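PDB 4XA8: D-isomer specific 2-hydroxyacid dehydrogenase NAD-binding from Xanthobacter autotrophicus, which probably acts as an NAD(P)-dependent oxidoreductase on 2-hydroxyacids of the D configuration, and binds NADPH. Local coordinates for residues V202-P207 / A228-V233. Residues are numbered along the deposited sequence; the frame is centred on the assembly and turned at random.
Sequences VVVMLP and AKFINV
Strands 202-204 and 228-232 run parallel, their short axes 18° apart, and are joined by three backbone hydrogen bonds, with a fourth following at Val-233. Val-202 N gives its hydrogen to Lys-229 O, and Val-202 O accepts from Ile-231 N. The straightest bond is the next, Val-204 N to Ile-231 O at 2.8 Å. The longest, Val-233 N to Val-204 O at 3.2 Å, is donated from one residue past the end of strand 228-232.

Val-202, Val-204, Phe-230 and Asn-232 share one face of the sheet. Phe-230 has CG anti to the backbone N (chi1 -171°), which brings the ring beside Val-202 and across Val-204; both valine methyls meet it obliquely. Val-202 CG1 sits 3.5 Å from Phe-230 CD2, and Val-204 CG2 lies 3.7 Å from Phe-230 CZ. An alanine at Phe-230 would remove the ring and would probably loosen the packing of both valines and of Ile-253 and Leu-258 on strand 253-258. Asn-232 OD1 is 3.4 Å from Val-204 CB; it also accepts a hydrogen bond from Ala-234 N, which helps fix the amide.

The two strands belong to a beta-alpha-beta unit, with helix 218-223 between them, in the parallel sheet of the Rossmann-type NAD-binding domain. On the other face, Val-203 CG1 meets Ile-231 CG2 at 4.0 Å, and helix 103-119 covers them, with Val-115 on Val-203 and Cys-114 on Ile-231. Lys-229 turns its NZ away to salt bridges with Asp-121 and Glu-255.

At the C-terminal ends, the side chains of Met-205 and Val-233 lie side by side, with Met-205 CG 3.8 Å from Val-233 CG2. Val-233 has been seen to bind NADPH in this protein, though none is bound to this chain, and Met-205 also nears Gly-156 of the probable GxGxxG loop.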
ATOM      1  N   VAL A 202     -14.078  -4.789   0.307  1.00 23.00           N
ATOM      2  CA  VAL A 202     -14.945  -3.880   1.063  1.00 21.53           C
ATOM      3  C   VAL A 202     -14.136  -3.228   2.192  1.00 21.59           C
ATOM      4  O   VAL A 202     -13.273  -3.870   2.806  1.00 22.33           O
ATOM      5  CB  VAL A 202     -16.250  -4.582   1.574  1.00 22.49           C
ATOM      6  CG1 VAL A 202     -15.918  -5.639   2.586  1.00 23.47           C
ATOM      7  CG2 VAL A 202     -17.222  -3.604   2.215  1.00 24.41           C
ATOM      8  N   VAL A 203     -14.350  -1.916   2.394  1.00 20.94           N
ATOM      9  CA  VAL A 203     -13.631  -1.140   3.478  1.00 21.22           C
ATOM     10  C   VAL A 203     -14.646  -0.648   4.482  1.00 20.84           C
ATOM     11  O   VAL A 203     -15.509   0.199   4.173  1.00 22.39           O
ATOM     12  CB  VAL A 203     -12.791   0.041   2.958  1.00 21.22           C
ATOM     13  CG1 VAL A 203     -11.911   0.582   4.059  1.00 21.32           C
ATOM     14  CG2 VAL A 203     -11.952  -0.347   1.757  1.00 21.29           C
ATOM     15  N   VAL A 204     -14.579  -1.165   5.695  1.00 22.04           N
ATOM     16  CA  VAL A 204     -15.478  -0.679   6.763  1.00 22.60           C
ATOM     17  C   VAL A 204     -14.927   0.619   7.394  1.00 23.16           C
ATOM     18  O   VAL A 204     -13.846   0.618   8.026  1.00 24.49           O
ATOM     19  CB  VAL A 204     -15.624  -1.692   7.897  1.00 23.88           C
ATOM     20  CG1 VAL A 204     -16.660  -1.185   8.917  1.00 26.04           C
ATOM     21  CG2 VAL A 204     -16.058  -3.047   7.359  1.00 25.13           C
ATOM     22  N   MET A 205     -15.655   1.715   7.226  1.00 23.20           N
ATOM     23  CA  MET A 205     -15.291   3.022   7.740  1.00 25.63           C
ATOM     24  C   MET A 205     -16.514   3.716   8.393  1.00 29.80           C
ATOM     25  O   MET A 205     -16.682   4.942   8.287  1.00 30.52           O
ATOM     26  CB  MET A 205     -14.738   3.933   6.639  1.00 25.40           C
ATOM     27  CG  MET A 205     -13.619   3.286   5.875  1.00 25.20           C
ATOM     28  SD  MET A 205     -12.813   4.455   4.749  1.00 25.72           S
ATOM     29  CE  MET A 205     -12.017   5.506   5.935  1.00 25.80           C
ATOM     30  N   LEU A 206     -17.366   2.933   9.058  1.00 29.32           N
ATOM     31  CA  LEU A 206     -18.577   3.502   9.671  1.00 33.61           C
ATOM     32  C   LEU A 206     -18.272   4.018  11.056  1.00 36.06           C
ATOM     33  O   LEU A 206     -17.654   3.331  11.825  1.00 37.28           O
ATOM     34  CB  LEU A 206     -19.632   2.427   9.809  1.00 34.79           C
ATOM     35  CG  LEU A 206     -20.390   2.108   8.557  1.00 35.55           C
ATOM     36  CD1 LEU A 206     -21.027   0.750   8.745  1.00 38.57           C
ATOM     37  CD2 LEU A 206     -21.423   3.199   8.296  1.00 39.06           C
ATOM     38  N   PRO A 207     -18.705   5.226  11.394  1.00 43.58           N
ATOM     39  CA  PRO A 207     -18.638   5.529  12.842  1.00 49.35           C
ATOM     40  C   PRO A 207     -19.507   4.564  13.656  1.00 50.78           C
ATOM     41  O   PRO A 207     -20.546   4.127  13.132  1.00 48.38           O
ATOM     42  CB  PRO A 207     -19.191   6.954  12.942  1.00 49.57           C
ATOM     43  CG  PRO A 207     -20.000   7.150  11.711  1.00 47.55           C
ATOM     44  CD  PRO A 207     -19.476   6.228  10.640  1.00 45.00           C
ATOM     45  N   ALA A 228     -14.567 -12.471  -1.390  1.00 26.08           N
ATOM     46  CA  ALA A 228     -14.400 -11.082  -1.131  1.00 25.13           C
ATOM     47  C   ALA A 228     -13.206 -10.847  -0.221  1.00 24.48           C
ATOM     48  O   ALA A 228     -12.788 -11.721   0.534  1.00 26.37           O
ATOM     49  CB  ALA A 228     -15.665 -10.470  -0.505  1.00 24.96           C
ATOM     50  N   LYS A 229     -12.661  -9.642  -0.329  1.00 23.89           N
ATOM     51  CA  LYS A 229     -11.556  -9.174   0.516  1.00 25.32           C
ATOM     52  C   LYS A 229     -12.056  -8.049   1.453  1.00 25.41           C
ATOM     53  O   LYS A 229     -12.704  -7.120   1.013  1.00 24.75           O
ATOM     54  CB  LYS A 229     -10.413  -8.728  -0.374  1.00 28.66           C
ATOM     55  CG  LYS A 229     -10.004  -9.908  -1.287  1.00 33.68           C
ATOM     56  CD  LYS A 229      -9.345  -9.525  -2.567  1.00 40.70           C
ATOM     57  CE  LYS A 229      -8.702 -10.729  -3.273  1.00 41.50           C
ATOM     58  NZ  LYS A 229      -7.242 -10.410  -3.531  1.00 46.19           N
ATOM     59  N   PHE A 230     -11.764  -8.187   2.748  1.00 23.36           N
ATOM     60  CA  PHE A 230     -12.412  -7.396   3.809  1.00 22.01           C
ATOM     61  C   PHE A 230     -11.365  -6.582   4.595  1.00 22.62           C
ATOM     62  O   PHE A 230     -10.381  -7.135   5.089  1.00 22.87           O
ATOM     63  CB  PHE A 230     -13.123  -8.386   4.716  1.00 24.04           C
ATOM     64  CG  PHE A 230     -14.016  -7.770   5.741  1.00 23.59           C
ATOM     65  CD1 PHE A 230     -13.511  -7.434   6.991  1.00 26.23           C
ATOM     66  CD2 PHE A 230     -15.363  -7.559   5.492  1.00 25.45           C
ATOM     67  CE1 PHE A 230     -14.315  -6.887   7.964  1.00 26.96           C
ATOM     68  CE2 PHE A 230     -16.188  -7.024   6.484  1.00 26.56           C
ATOM     69  CZ  PHE A 230     -15.658  -6.689   7.709  1.00 25.92           C
ATOM     70  N   ILE A 231     -11.580  -5.265   4.703  1.00 21.25           N
ATOM     71  CA  ILE A 231     -10.693  -4.354   5.388  1.00 20.27           C
ATOM     72  C   ILE A 231     -11.522  -3.630   6.475  1.00 22.14           C
ATOM     73  O   ILE A 231     -12.568  -3.050   6.155  1.00 21.86           O
ATOM     74  CB  ILE A 231     -10.147  -3.308   4.440  1.00 20.02           C
ATOM     75  CG1 ILE A 231      -9.278  -3.978   3.381  1.00 20.19           C
ATOM     76  CG2 ILE A 231      -9.344  -2.231   5.182  1.00 22.30           C
ATOM     77  CD1 ILE A 231      -9.078  -3.112   2.174  1.00 20.95           C
ATOM     78  N   ASN A 232     -11.058  -3.668   7.728  1.00 21.17           N
ATOM     79  CA  ASN A 232     -11.771  -2.958   8.850  1.00 22.40           C
ATOM     80  C   ASN A 232     -10.874  -1.940   9.495  1.00 22.57           C
ATOM     81  O   ASN A 232      -9.850  -2.314  10.081  1.00 22.87           O
ATOM     82  CB  ASN A 232     -12.250  -3.901   9.910  1.00 23.98           C
ATOM     83  CG  ASN A 232     -13.237  -3.237  10.856  1.00 25.95           C
ATOM     84  OD1 ASN A 232     -13.682  -2.113  10.611  1.00 25.60           O
ATOM     85  ND2 ASN A 232     -13.555  -3.917  11.944  1.00 28.57           N
ATOM     86  N   VAL A 233     -11.222  -0.652   9.335  1.00 21.44           N
ATOM     87  CA  VAL A 233     -10.484   0.443   9.959  1.00 24.04           C
ATOM     88  C   VAL A 233     -11.432   1.299  10.830  1.00 26.76           C
ATOM     89  O   VAL A 233     -11.042   2.369  11.265  1.00 31.95           O
ATOM     90  CB  VAL A 233      -9.742   1.339   8.942  1.00 24.25           C
ATOM     91  CG1 VAL A 233      -8.607   0.533   8.243  1.00 23.64           C
ATOM     92  CG2 VAL A 233     -10.691   1.882   7.885  1.00 23.74           C
TER